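Side-chain contacts in anti-sigma-factor antagonist (stas) domain protein (Moorella thermoacetica, PDB 3ZXN), which is a STAS-domain protein of the RsbS type and probably serves as a scaffold component of the bacterial stressosome, a complex adapted, it appears, to control secondary messenger signalling: residues S26-Q29 / F30-L34; F59-R62 / V63-I67; G82-P85 / A86-I89; A88-L91 / T92-L96. The protein carries 1 engineered substitution. All coordinates share one frame; numbering follows the deposited sequence. Where two conformers were deposited one is given.

How the interactions relate
Following the chain from its N terminus, all four contacts are local: interactions 1, 2 and 3 come in series, and interaction 4 begins at Ala88 and Ile89, where interaction 3 ends. Interaction 1 closes a turn of helix 25-38 and interaction 2 a turn of helix 58-74; these helices pack together through Val27 with Val63 and Leu34 with Ile67, and Lys31 forms a salt bridge with Glu66. Interaction 3 joins the loop after strand 78-81 to the start of helix 85-93, and interaction 4 closes its exit. Interaction 4 returns to interaction 2, where Thr61 meets Leu91 and Met94 and Ile65 meets Leu96. Helix 58-74 therefore touches both helix 25-38 and the C-terminal end of helix 85-93.

Interaction 1: S26-Q29 / F30-L34; sequences SVIQ and FKEEL
Ile28 and Glu32 stand next to each other one turn apart on the exposed face of helix 25-38, their side chains running off the helix in the same direction. The methyl CG2 of Ile28 comes alongside the carboxylate, 3.8 Å from Glu32 OE2, a van der Waals touch between a methyl and a carboxylate oxygen. Glu32 reaches it because CG stands anti to its own carbonyl carbon (chi1 -71°) and the chain beyond runs extended, which also lays Glu32 CG over the Ile28 carbonyl, 3.3 Å from Ile28 O. That same oxygen accepts the amide of Glu32, N to O 3.0 Å. One residue back, Lys31 N to Val27 O is 2.9 Å and fairly straight at 168°. The bond from Phe30 N to Ser26 O is short at 2.7 Å but bent; Phe30 CB sits against the same oxygen while the ring is carried away from this turn. Glu33 likewise leads its carboxylate off the helix, to Ser3. The amphipathic helix thus presents Ile28 and Glu32 outward, while Phe30 packs on Val16 of strand 13-17, Leu34 reaches Leu46 and Ile48 of strand 45-49, and Val27 and Lys31 lean on Val63 of helix 58-74.

Interaction 2: F59-R62 / V63-I67; sequences FVTR and VLIEI
Val63 opens the second turn by sending its amide back to Phe59 O, 3.1 Å from N to O, while its CB rests 3.4 Å from Val60 O. Leu64 follows, its amide bonded to Val60 O. Its side chain keeps alongside that of Val60, and the branch ends meet at 4.0 Å between Val60 CG1 and Leu64 CD1. Ile65 takes Thr61 O, N to O 2.8 Å; with CG1 anti to the carbonyl carbon (chi1 -62°) and the chain extended beyond it, CD1 passes obliquely across Thr61, to 3.9 Å from Thr61 CG2. The hydroxyl of Thr61 is used the other way, on Asp57 O. Glu66 lays CG 3.3 Å from Arg62 O and bonds to that oxygen through its amide. Its carboxylate stays 5.3 Å from the guanidinium, measured from OE2 to Arg62 NH2, and in the conformer given OE1 forms a salt bridge with Lys31 NZ of helix 25-38. Ile67 turns to Leu46 and Ile48 of strand 45-49. The chemistry thus divides: backbone bonds and methyl contacts bind the turn, whereas the Glu66 charge, in this conformer, probably helps tie the helix to its neighbour, with Arg62 likely adding only weak attraction at a distance.

Interaction 3: G82-P85 / A86-I89; sequences GIKP and AVAI
Lys84 lays its aliphatic chain over the CG2 methyl of Val87, crossing it at about a right angle, in the N-terminal turn of helix 85-93, where Lys84 holds the N-cap position and Pro85 is the first helical residue. The helix follows strand 78-81 in the STAS fold. Both CG and CE of Lys84 touch the methyl, and the 3.5 Å between Lys84 CE and Val87 CG2 is tighter than usual for two carbons. This overlap depends on chi1 of 61°, which puts Lys84 CG between its own backbone N and carbonyl carbon, with the rest of the chain extended as far as NZ, which forms a salt bridge with Glu54. Were Lys84 cut back to an alanine, Glu54 would probably lose its basic mate and the CG2 side of Val87 its cover.

The Lys84 carbonyl faces the helix start and receives two amides: a weak, strongly bent bond from Val87 N, at 121°, and a straighter one from Ala88 N, 2.9 Å from Lys84 O. Pro85 fits the first turn, as its ring nitrogen has no hydrogen to offer, and its own carbonyl accepts the amide of Ile89.

Ile83 closes the other side of the turn. Its CG2, anti to the backbone N, sits 3.8 Å from Ala88 CB and 4.2 Å from Val87 CG1, apolar contacts joining the loop to the helix; Ile83 also leans on Ile50, and Val87 on Val56. At the far end of the turn, Ile89 CG1 rests 3.3 Å from Pro85 O.

Interaction 4: A88-L91 / T92-L96; sequences AITL and TEMGL
A Schellman motif ends helix 85-93, and Gly95, with a phi of 107°, is its C-prime residue. Leu91 O accepts the amide of Leu96 at 3.0 Å from N to O, and Gly95 N bonds to Thr92 O inside that loop. The Leu91 carbonyl also takes a weak bond from Met94 N, whose better partner is Thr90 O. Beyond the turn, Leu96 folds back, so that Leu91 CD2 and Leu96 CD2 come to 4.2 Å.

On the last turn, the thioether of Met94 follows the flank of Thr90. Thr90 CG2 touches both Met94 SD and Met94 CE at 3.6 Å, since chi1 of -66° and an extended chain bring the sulfur back along the helix. Thr90 OG1 is engaged by Ala86 O. Losing the thioether to an alanine is likely to bare the Thr90 methyl and open a gap beside Thr61 of helix 58-74, which the sulfur also covers.

Thr92 grips Ala88 O twice: its amide and its hydroxyl, OG1 to O 3.0 Å, arrive from opposite faces of the carbonyl plane. The hydroxyl bond probably holds the Thr92 side chain in this rotation. Glu93 slants past Ile89 on the outer side, with OE2 3.5 Å from Ile89 CG2.

Leu91 and Leu96 turn inward, to Thr61 and Ile65 of helix 58-74. This is the glycine-terminated helix end of a beta-alpha-beta unit, in which helix 85-93 gives way to the loop leading to strand 102-104.

Interaction 1: S26-Q29 / F30-L34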
ATOM      1  N   SER A  26      -2.808   5.755  14.921  1.00 65.10           N
ATOM      2  CA  SER A  26      -1.748   6.250  14.053  1.00 69.95           C
ATOM      3  C   SER A  26      -1.861   5.653  12.647  1.00 62.81           C
ATOM      4  O   SER A  26      -1.254   6.154  11.698  1.00 56.72           O
ATOM      5  CB  SER A  26      -0.378   5.947  14.663  1.00 67.92           C
ATOM      6  OG  SER A  26      -0.291   4.590  15.059  1.00 78.34           O
ATOM      7  N   VAL A  27      -2.636   4.577  12.530  1.00 62.22           N
ATOM      8  CA  VAL A  27      -2.948   3.976  11.237  1.00 62.62           C
ATOM      9  C   VAL A  27      -3.969   4.860  10.524  1.00 55.46           C
ATOM     10  O   VAL A  27      -3.900   5.058   9.309  1.00 46.80           O
ATOM     11  CB  VAL A  27      -3.530   2.557  11.399  1.00 57.45           C
ATOM     12  CG1 VAL A  27      -3.755   1.912  10.046  1.00 55.47           C
ATOM     13  CG2 VAL A  27      -2.610   1.702  12.252  1.00 68.31           C
ATOM     14  N   ILE A  28      -4.919   5.383  11.295  1.00 54.53           N
ATOM     15  CA  ILE A  28      -5.846   6.393  10.799  1.00 51.59           C
ATOM     16  C   ILE A  28      -5.068   7.641  10.407  1.00 45.60           C
ATOM     17  O   ILE A  28      -5.289   8.221   9.347  1.00 45.83           O
ATOM     18  CB  ILE A  28      -6.886   6.764  11.876  1.00 57.02           C
ATOM     19  CG1 ILE A  28      -7.796   5.570  12.177  1.00 58.67           C
ATOM     20  CG2 ILE A  28      -7.699   7.963  11.438  1.00 51.50           C
ATOM     21  CD1 ILE A  28      -8.627   5.729  13.442  1.00 70.19           C
ATOM     22  N   GLN A  29      -4.146   8.041  11.274  1.00 48.21           N
ATOM     23  CA  GLN A  29      -3.286   9.187  11.022  1.00 52.49           C
ATOM     24  C   GLN A  29      -2.457   8.977   9.760  1.00 49.90           C
ATOM     25  O   GLN A  29      -2.266   9.903   8.968  1.00 45.09           O
ATOM     26  CB  GLN A  29      -2.366   9.416  12.219  1.00 57.28           C
ATOM     27  CG  GLN A  29      -1.262  10.429  11.988  1.00 60.51           C
ATOM     28  CD  GLN A  29      -0.361  10.573  13.205  1.00 76.84           C
ATOM     29  OE1 GLN A  29      -0.823  10.474  14.345  1.00 81.53           O
ATOM     30  NE2 GLN A  29       0.930  10.794  12.969  1.00 74.88           N
ATOM     31  N   PHE A  30      -1.965   7.754   9.579  1.00 49.75           N
ATOM     32  CA  PHE A  30      -1.168   7.434   8.409  1.00 42.24           C
ATOM     33  C   PHE A  30      -1.993   7.498   7.125  1.00 35.74           C
ATOM     34  O   PHE A  30      -1.580   8.122   6.156  1.00 33.76           O
ATOM     35  CB  PHE A  30      -0.512   6.057   8.541  1.00 43.66           C
ATOM     36  CG  PHE A  30      -0.229   5.413   7.223  1.00 37.65           C
ATOM     37  CD1 PHE A  30       0.734   5.939   6.375  1.00 38.09           C
ATOM     38  CD2 PHE A  30      -0.945   4.302   6.811  1.00 41.65           C
ATOM     39  CE1 PHE A  30       0.985   5.357   5.152  1.00 35.14           C
ATOM     40  CE2 PHE A  30      -0.688   3.711   5.580  1.00 37.87           C
ATOM     41  CZ  PHE A  30       0.279   4.244   4.755  1.00 30.62           C
ATOM     42  N   LYS A  31      -3.157   6.851   7.130  1.00 41.54           N
ATOM     43  CA  LYS A  31      -4.046   6.845   5.968  1.00 40.54           C
ATOM     44  C   LYS A  31      -4.384   8.270   5.538  1.00 37.18           C
ATOM     45  O   LYS A  31      -4.344   8.602   4.352  1.00 35.60           O
ATOM     46  CB  LYS A  31      -5.326   6.071   6.274  1.00 43.94           C
ATOM     47  CG  LYS A  31      -6.217   5.850   5.063  1.00 39.98           C
ATOM     48  CD  LYS A  31      -7.602   5.464   5.496  1.00 46.09           C
ATOM     49  CE  LYS A  31      -8.239   6.574   6.327  1.00 45.28           C
ATOM     50  NZ  LYS A  31      -9.663   6.264   6.617  1.00 47.77           N
ATOM     51  N   GLU A  32      -4.690   9.117   6.513  1.00 38.27           N
ATOM     52  CA  GLU A  32      -5.031  10.507   6.237  1.00 39.97           C
ATOM     53  C   GLU A  32      -3.884  11.271   5.590  1.00 35.15           C
ATOM     54  O   GLU A  32      -4.084  11.983   4.607  1.00 33.13           O
ATOM     55  CB  GLU A  32      -5.492  11.215   7.516  1.00 42.05           C
ATOM     56  CG  GLU A  32      -6.861  10.749   7.993  1.00 47.70           C
ATOM     57  CD  GLU A  32      -7.267  11.361   9.325  1.00 57.66           C
ATOM     58  OE1 GLU A  32      -6.396  11.936  10.016  1.00 59.74           O
ATOM     59  OE2 GLU A  32      -8.463  11.260   9.681  1.00 59.28           O
ATOM     60  N   GLU A  33      -2.682  11.126   6.137  1.00 35.94           N
ATOM     61  CA  GLU A  33      -1.522  11.804   5.568  1.00 34.96           C
ATOM     62  C   GLU A  33      -1.190  11.273   4.172  1.00 31.94           C
ATOM     63  O   GLU A  33      -0.836  12.045   3.268  1.00 28.80           O
ATOM     64  CB  GLU A  33      -0.303  11.687   6.495  1.00 38.00           C
ATOM     65  CG  GLU A  33       0.951  12.359   5.934  1.00 38.78           C
ATOM     66  CD  GLU A  33       2.181  12.227   6.832  1.00 56.96           C
ATOM     67  OE1 GLU A  33       2.117  11.499   7.851  1.00 53.97           O
ATOM     68  OE2 GLU A  33       3.216  12.853   6.508  1.00 59.64           O
ATOM     69  N   LEU A  34      -1.286   9.957   3.994  1.00 29.64           N
ATOM     70  CA  LEU A  34      -0.983   9.361   2.693  1.00 28.88           C
ATOM     71  C   LEU A  34      -1.947   9.917   1.650  1.00 28.46           C
ATOM     72  O   LEU A  34      -1.538  10.381   0.585  1.00 28.55           O
ATOM     73  CB  LEU A  34      -1.083   7.833   2.742  1.00 26.06           C
ATOM     74  CG  LEU A  34      -0.780   7.135   1.403  1.00 28.28           C
ATOM     75  CD1 LEU A  34       0.691   7.314   0.991  1.00 30.61           C
ATOM     76  CD2 LEU A  34      -1.140   5.655   1.448  1.00 32.33           C
TER

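Interaction 2: F59-R62 / V63-I67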
ATOM      1  N   PHE A  59      -8.813  -3.617  11.125  1.00 46.66           N
ATOM      2  CA  PHE A  59      -8.616  -2.182  10.948  1.00 54.50           C
ATOM      3  C   PHE A  59      -7.669  -1.887   9.786  1.00 48.91           C
ATOM      4  O   PHE A  59      -8.010  -1.128   8.879  1.00 45.75           O
ATOM      5  CB  PHE A  59      -8.065  -1.545  12.228  1.00 62.69           C
ATOM      6  CG  PHE A  59      -9.008  -1.606  13.395  1.00 79.33           C
ATOM      7  CD1 PHE A  59     -10.056  -0.701  13.509  1.00 85.55           C
ATOM      8  CD2 PHE A  59      -8.846  -2.564  14.388  1.00 82.91           C
ATOM      9  CE1 PHE A  59     -10.928  -0.754  14.588  1.00 86.34           C
ATOM     10  CE2 PHE A  59      -9.712  -2.621  15.469  1.00 86.53           C
ATOM     11  CZ  PHE A  59     -10.754  -1.714  15.568  1.00 90.21           C
ATOM     12  N   VAL A  60      -6.479  -2.480   9.825  1.00 44.91           N
ATOM     13  CA  VAL A  60      -5.504  -2.308   8.750  1.00 40.01           C
ATOM     14  C   VAL A  60      -6.098  -2.704   7.405  1.00 35.84           C
ATOM     15  O   VAL A  60      -5.894  -2.016   6.402  1.00 33.35           O
ATOM     16  CB  VAL A  60      -4.225  -3.134   9.008  1.00 45.90           C
ATOM     17  CG1 VAL A  60      -3.335  -3.164   7.759  1.00 36.46           C
ATOM     18  CG2 VAL A  60      -3.467  -2.568  10.195  1.00 49.53           C
ATOM     19  N   THR A  61      -6.842  -3.805   7.391  1.00 35.67           N
ATOM     20  CA  THR A  61      -7.452  -4.288   6.161  1.00 37.77           C
ATOM     21  C   THR A  61      -8.353  -3.224   5.541  1.00 39.06           C
ATOM     22  O   THR A  61      -8.345  -3.009   4.327  1.00 29.63           O
ATOM     23  CB  THR A  61      -8.280  -5.566   6.390  1.00 39.97           C
ATOM     24  OG1 THR A  61      -7.427  -6.618   6.852  1.00 40.53           O
ATOM     25  CG2 THR A  61      -8.945  -6.001   5.085  1.00 42.29           C
ATOM     26  N   ARG A  62      -9.144  -2.568   6.380  1.00 39.50           N
ATOM     27  CA  ARG A  62     -10.093  -1.578   5.883  1.00 38.57           C
ATOM     28  C   ARG A  62      -9.355  -0.366   5.336  1.00 30.95           C
ATOM     29  O   ARG A  62      -9.750   0.193   4.321  1.00 33.37           O
ATOM     30  CB  ARG A  62     -11.111  -1.186   6.963  1.00 43.81           C
ATOM     31  CG  ARG A  62     -12.178  -2.260   7.192  1.00 55.21           C
ATOM     32  CD  ARG A  62     -12.771  -2.222   8.610  1.00 69.81           C
ATOM     33  NE  ARG A  62     -13.675  -1.093   8.824  1.00 78.02           N
ATOM     34  CZ  ARG A  62     -13.427  -0.078   9.649  1.00 82.94           C
ATOM     35  NH1 ARG A  62     -12.298  -0.047  10.349  1.00 73.32           N
ATOM     36  NH2 ARG A  62     -14.311   0.904   9.777  1.00 82.61           N
ATOM     37  N   VAL A  63      -8.279   0.026   6.007  1.00 31.13           N
ATOM     38  CA  VAL A  63      -7.399   1.074   5.503  1.00 31.80           C
ATOM     39  C   VAL A  63      -6.809   0.720   4.127  1.00 35.53           C
ATOM     40  O   VAL A  63      -6.787   1.554   3.212  1.00 28.63           O
ATOM     41  CB  VAL A  63      -6.277   1.365   6.492  1.00 38.85           C
ATOM     42  CG1 VAL A  63      -5.118   2.050   5.790  1.00 40.31           C
ATOM     43  CG2 VAL A  63      -6.804   2.211   7.654  1.00 40.22           C
ATOM     44  N   LEU A  64      -6.334  -0.518   3.984  1.00 31.36           N
ATOM     45  CA  LEU A  64      -5.830  -0.986   2.697  1.00 29.99           C
ATOM     46  C   LEU A  64      -6.916  -1.042   1.623  1.00 32.70           C
ATOM     47  O   LEU A  64      -6.651  -0.730   0.466  1.00 25.98           O
ATOM     48  CB  LEU A  64      -5.134  -2.342   2.829  1.00 29.92           C
ATOM     49  CG  LEU A  64      -3.854  -2.323   3.664  1.00 31.92           C
ATOM     50  CD1 LEU A  64      -3.309  -3.737   3.835  1.00 35.38           C
ATOM     51  CD2 LEU A  64      -2.804  -1.413   3.010  1.00 29.41           C
ATOM     52  N   ILE A  65      -8.135  -1.437   1.989  1.00 25.28           N
ATOM     53  CA  ILE A  65      -9.216  -1.415   1.007  1.00 28.94           C
ATOM     54  C   ILE A  65      -9.528   0.021   0.555  1.00 26.76           C
ATOM     55  O   ILE A  65      -9.765   0.261  -0.632  1.00 25.72           O
ATOM     56  CB  ILE A  65     -10.510  -2.131   1.513  1.00 28.99           C
ATOM     57  CG1 ILE A  65     -10.244  -3.614   1.783  1.00 34.23           C
ATOM     58  CG2 ILE A  65     -11.636  -1.985   0.500  1.00 37.59           C
ATOM     59  CD1 ILE A  65     -11.379  -4.334   2.531  1.00 32.57           C
ATOM     60  N   GLU A  66      -9.527   0.974   1.485  1.00 25.62           N
ATOM     61  CA  GLU A  66      -9.834   2.356   1.127  0.54 28.00           C
ATOM     62  C   GLU A  66      -8.729   2.970   0.263  1.00 29.15           C
ATOM     63  O   GLU A  66      -9.002   3.595  -0.758  1.00 24.91           O
ATOM     64  CB  GLU A  66     -10.095   3.192   2.378  0.54 29.09           C
ATOM     65  CG  GLU A  66     -11.376   2.782   3.106  0.54 30.89           C
ATOM     66  CD  GLU A  66     -11.568   3.512   4.420  0.54 34.49           C
ATOM     67  OE1 GLU A  66     -10.999   4.610   4.588  0.54 37.64           O
ATOM     68  OE2 GLU A  66     -12.281   2.976   5.289  0.54 34.23           O
ATOM     69  N   ILE A  67      -7.482   2.777   0.664  1.00 23.97           N
ATOM     70  CA  ILE A  67      -6.369   3.283  -0.144  1.00 25.90           C
ATOM     71  C   ILE A  67      -6.428   2.706  -1.560  1.00 25.48           C
ATOM     72  O   ILE A  67      -6.271   3.422  -2.548  1.00 24.18           O
ATOM     73  CB  ILE A  67      -5.020   2.969   0.520  1.00 25.58           C
ATOM     74  CG1 ILE A  67      -4.873   3.788   1.808  1.00 29.53           C
ATOM     75  CG2 ILE A  67      -3.856   3.237  -0.459  1.00 25.66           C
ATOM     76  CD1 ILE A  67      -3.746   3.312   2.743  1.00 30.34           C
TER

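Interaction 3: G82-P85 / A86-I89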
ATOM      1  N   GLY A  82       5.140  -7.574   0.350  1.00 27.03           N
ATOM      2  CA  GLY A  82       5.540  -8.202   1.605  1.00 22.04           C
ATOM      3  C   GLY A  82       4.406  -8.945   2.302  1.00 29.12           C
ATOM      4  O   GLY A  82       4.203  -8.780   3.499  1.00 28.90           O
ATOM      5  N   ILE A  83       3.672  -9.758   1.546  1.00 28.94           N
ATOM      6  CA  ILE A  83       2.485 -10.458   2.039  1.00 29.34           C
ATOM      7  C   ILE A  83       2.730 -11.966   2.189  1.00 32.29           C
ATOM      8  O   ILE A  83       2.709 -12.717   1.206  1.00 29.94           O
ATOM      9  CB  ILE A  83       1.304 -10.299   1.074  1.00 27.24           C
ATOM     10  CG1 ILE A  83       1.055  -8.817   0.767  1.00 27.13           C
ATOM     11  CG2 ILE A  83       0.056 -10.979   1.646  1.00 32.37           C
ATOM     12  CD1 ILE A  83       0.115  -8.597  -0.399  1.00 30.52           C
ATOM     13  N   LYS A  84       2.939 -12.409   3.419  1.00 35.30           N
ATOM     14  CA  LYS A  84       3.157 -13.828   3.669  1.00 39.91           C
ATOM     15  C   LYS A  84       1.842 -14.575   3.516  1.00 32.80           C
ATOM     16  O   LYS A  84       0.769 -13.982   3.665  1.00 33.95           O
ATOM     17  CB  LYS A  84       3.756 -14.049   5.061  1.00 37.79           C
ATOM     18  CG  LYS A  84       2.870 -13.575   6.212  1.00 43.76           C
ATOM     19  CD  LYS A  84       3.622 -13.718   7.528  1.00 47.51           C
ATOM     20  CE  LYS A  84       2.755 -13.350   8.714  1.00 51.25           C
ATOM     21  NZ  LYS A  84       3.487 -13.534   9.998  1.00 55.78           N
ATOM     22  N   PRO A  85       1.920 -15.883   3.209  1.00 32.95           N
ATOM     23  CA  PRO A  85       0.736 -16.728   3.017  1.00 38.56           C
ATOM     24  C   PRO A  85      -0.358 -16.530   4.074  1.00 34.78           C
ATOM     25  O   PRO A  85      -1.519 -16.366   3.717  1.00 39.57           O
ATOM     26  CB  PRO A  85       1.313 -18.146   3.093  1.00 38.02           C
ATOM     27  CG  PRO A  85       2.692 -17.993   2.498  1.00 38.68           C
ATOM     28  CD  PRO A  85       3.175 -16.620   2.942  1.00 39.18           C
ATOM     29  N   ALA A  86      -0.004 -16.540   5.353  1.00 37.56           N
ATOM     30  CA  ALA A  86      -1.028 -16.452   6.394  1.00 37.05           C
ATOM     31  C   ALA A  86      -1.777 -15.120   6.311  1.00 35.79           C
ATOM     32  O   ALA A  86      -2.985 -15.047   6.545  1.00 35.02           O
ATOM     33  CB  ALA A  86      -0.406 -16.636   7.768  1.00 42.17           C
ATOM     34  N   VAL A  87      -1.049 -14.066   5.972  1.00 37.35           N
ATOM     35  CA  VAL A  87      -1.642 -12.736   5.870  1.00 37.01           C
ATOM     36  C   VAL A  87      -2.476 -12.595   4.598  1.00 33.21           C
ATOM     37  O   VAL A  87      -3.477 -11.888   4.591  1.00 33.54           O
ATOM     38  CB  VAL A  87      -0.560 -11.652   5.927  1.00 38.00           C
ATOM     39  CG1 VAL A  87      -1.138 -10.291   5.575  1.00 30.09           C
ATOM     40  CG2 VAL A  87       0.077 -11.635   7.304  1.00 33.50           C
ATOM     41  N   ALA A  88      -2.075 -13.271   3.526  1.00 34.82           N
ATOM     42  CA  ALA A  88      -2.868 -13.254   2.302  1.00 33.52           C
ATOM     43  C   ALA A  88      -4.238 -13.856   2.574  1.00 38.68           C
ATOM     44  O   ALA A  88      -5.251 -13.378   2.066  1.00 36.55           O
ATOM     45  CB  ALA A  88      -2.161 -14.018   1.188  1.00 33.84           C
ATOM     46  N   ILE A  89      -4.260 -14.910   3.383  1.00 38.84           N
ATOM     47  CA  ILE A  89      -5.513 -15.557   3.764  1.00 41.69           C
ATOM     48  C   ILE A  89      -6.428 -14.588   4.508  1.00 36.06           C
ATOM     49  O   ILE A  89      -7.601 -14.436   4.176  1.00 39.72           O
ATOM     50  CB  ILE A  89      -5.261 -16.795   4.665  1.00 44.99           C
ATOM     51  CG1 ILE A  89      -4.461 -17.860   3.913  1.00 42.58           C
ATOM     52  CG2 ILE A  89      -6.570 -17.373   5.151  1.00 42.96           C
ATOM     53  CD1 ILE A  89      -5.087 -18.275   2.612  1.00 51.20           C
TER

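Interaction 4: A88-L91 / T92-L96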
ATOM      1  N   ALA A  88      -2.075 -13.271   3.526  1.00 34.82           N
ATOM      2  CA  ALA A  88      -2.868 -13.254   2.302  1.00 33.52           C
ATOM      3  C   ALA A  88      -4.238 -13.856   2.574  1.00 38.68           C
ATOM      4  O   ALA A  88      -5.251 -13.378   2.066  1.00 36.55           O
ATOM      5  CB  ALA A  88      -2.161 -14.018   1.188  1.00 33.84           C
ATOM      6  N   ILE A  89      -4.260 -14.910   3.383  1.00 38.84           N
ATOM      7  CA  ILE A  89      -5.513 -15.557   3.764  1.00 41.69           C
ATOM      8  C   ILE A  89      -6.428 -14.588   4.508  1.00 36.06           C
ATOM      9  O   ILE A  89      -7.601 -14.436   4.176  1.00 39.72           O
ATOM     10  CB  ILE A  89      -5.261 -16.795   4.665  1.00 44.99           C
ATOM     11  CG1 ILE A  89      -4.461 -17.860   3.913  1.00 42.58           C
ATOM     12  CG2 ILE A  89      -6.570 -17.373   5.151  1.00 42.96           C
ATOM     13  CD1 ILE A  89      -5.087 -18.275   2.612  1.00 51.20           C
ATOM     14  N   THR A  90      -5.877 -13.940   5.522  1.00 36.76           N
ATOM     15  CA  THR A  90      -6.638 -13.018   6.356  1.00 39.89           C
ATOM     16  C   THR A  90      -7.169 -11.831   5.566  1.00 40.39           C
ATOM     17  O   THR A  90      -8.354 -11.517   5.640  1.00 39.36           O
ATOM     18  CB  THR A  90      -5.775 -12.490   7.499  1.00 42.98           C
ATOM     19  OG1 THR A  90      -5.265 -13.598   8.253  1.00 51.97           O
ATOM     20  CG2 THR A  90      -6.598 -11.579   8.407  1.00 45.66           C
ATOM     21  N   LEU A  91      -6.291 -11.170   4.810  1.00 35.22           N
ATOM     22  CA  LEU A  91      -6.709 -10.029   3.986  1.00 37.60           C
ATOM     23  C   LEU A  91      -7.889 -10.357   3.062  1.00 35.43           C
ATOM     24  O   LEU A  91      -8.850  -9.584   2.941  1.00 32.77           O
ATOM     25  CB  LEU A  91      -5.530  -9.521   3.142  1.00 31.86           C
ATOM     26  CG  LEU A  91      -4.394  -8.863   3.934  1.00 32.74           C
ATOM     27  CD1 LEU A  91      -3.152  -8.609   3.054  1.00 32.03           C
ATOM     28  CD2 LEU A  91      -4.887  -7.570   4.580  1.00 35.18           C
ATOM     29  N   THR A  92      -7.794 -11.496   2.390  1.00 32.63           N
ATOM     30  CA  THR A  92      -8.824 -11.931   1.459  1.00 32.18           C
ATOM     31  C   THR A  92     -10.135 -12.218   2.210  1.00 40.58           C
ATOM     32  O   THR A  92     -11.215 -11.931   1.712  1.00 35.43           O
ATOM     33  CB  THR A  92      -8.362 -13.187   0.687  1.00 37.33           C
ATOM     34  OG1 THR A  92      -7.244 -12.854  -0.146  1.00 39.21           O
ATOM     35  CG2 THR A  92      -9.477 -13.737  -0.182  1.00 43.18           C
ATOM     36  N   GLU A  93     -10.022 -12.774   3.410  1.00 43.13           N
ATOM     37  CA  GLU A  93     -11.193 -13.116   4.209  1.00 44.94           C
ATOM     38  C   GLU A  93     -11.879 -11.865   4.713  1.00 50.39           C
ATOM     39  O   GLU A  93     -13.081 -11.863   4.970  1.00 47.04           O
ATOM     40  CB  GLU A  93     -10.806 -14.010   5.390  1.00 46.55           C
ATOM     41  CG  GLU A  93     -10.515 -15.449   4.997  1.00 52.33           C
ATOM     42  CD  GLU A  93     -10.030 -16.292   6.163  1.00 61.49           C
ATOM     43  OE1 GLU A  93      -9.699 -15.713   7.223  1.00 60.44           O
ATOM     44  OE2 GLU A  93      -9.976 -17.534   6.015  1.00 58.30           O
ATOM     45  N   MET A  94     -11.115 -10.789   4.844  1.00 47.55           N
ATOM     46  CA  MET A  94     -11.676  -9.531   5.314  1.00 37.07           C
ATOM     47  C   MET A  94     -12.120  -8.603   4.173  1.00 39.28           C
ATOM     48  O   MET A  94     -12.501  -7.461   4.419  1.00 39.35           O
ATOM     49  CB  MET A  94     -10.694  -8.839   6.268  1.00 43.98           C
ATOM     50  CG  MET A  94     -10.479  -9.613   7.575  1.00 47.47           C
ATOM     51  SD  MET A  94      -9.099  -9.038   8.597  1.00 59.49           S
ATOM     52  CE  MET A  94      -9.352 -10.025  10.077  1.00 65.24           C
ATOM     53  N   GLY A  95     -12.062  -9.089   2.930  1.00 36.75           N
ATOM     54  CA  GLY A  95     -12.609  -8.356   1.794  1.00 38.49           C
ATOM     55  C   GLY A  95     -11.654  -7.693   0.794  1.00 39.29           C
ATOM     56  O   GLY A  95     -12.099  -7.057  -0.172  1.00 33.80           O
ATOM     57  N   LEU A  96     -10.348  -7.826   1.004  1.00 35.83           N
ATOM     58  CA  LEU A  96      -9.386  -7.239   0.059  1.00 29.49           C
ATOM     59  C   LEU A  96      -9.148  -8.207  -1.105  1.00 30.61           C
ATOM     60  O   LEU A  96      -8.712  -9.337  -0.893  1.00 36.19           O
ATOM     61  CB  LEU A  96      -8.063  -6.893   0.767  1.00 33.44           C
ATOM     62  CG  LEU A  96      -7.007  -6.098  -0.030  1.00 34.73           C
ATOM     63  CD1 LEU A  96      -7.524  -4.716  -0.376  1.00 29.89           C
ATOM     64  CD2 LEU A  96      -5.700  -5.980   0.739  1.00 32.10           C
TER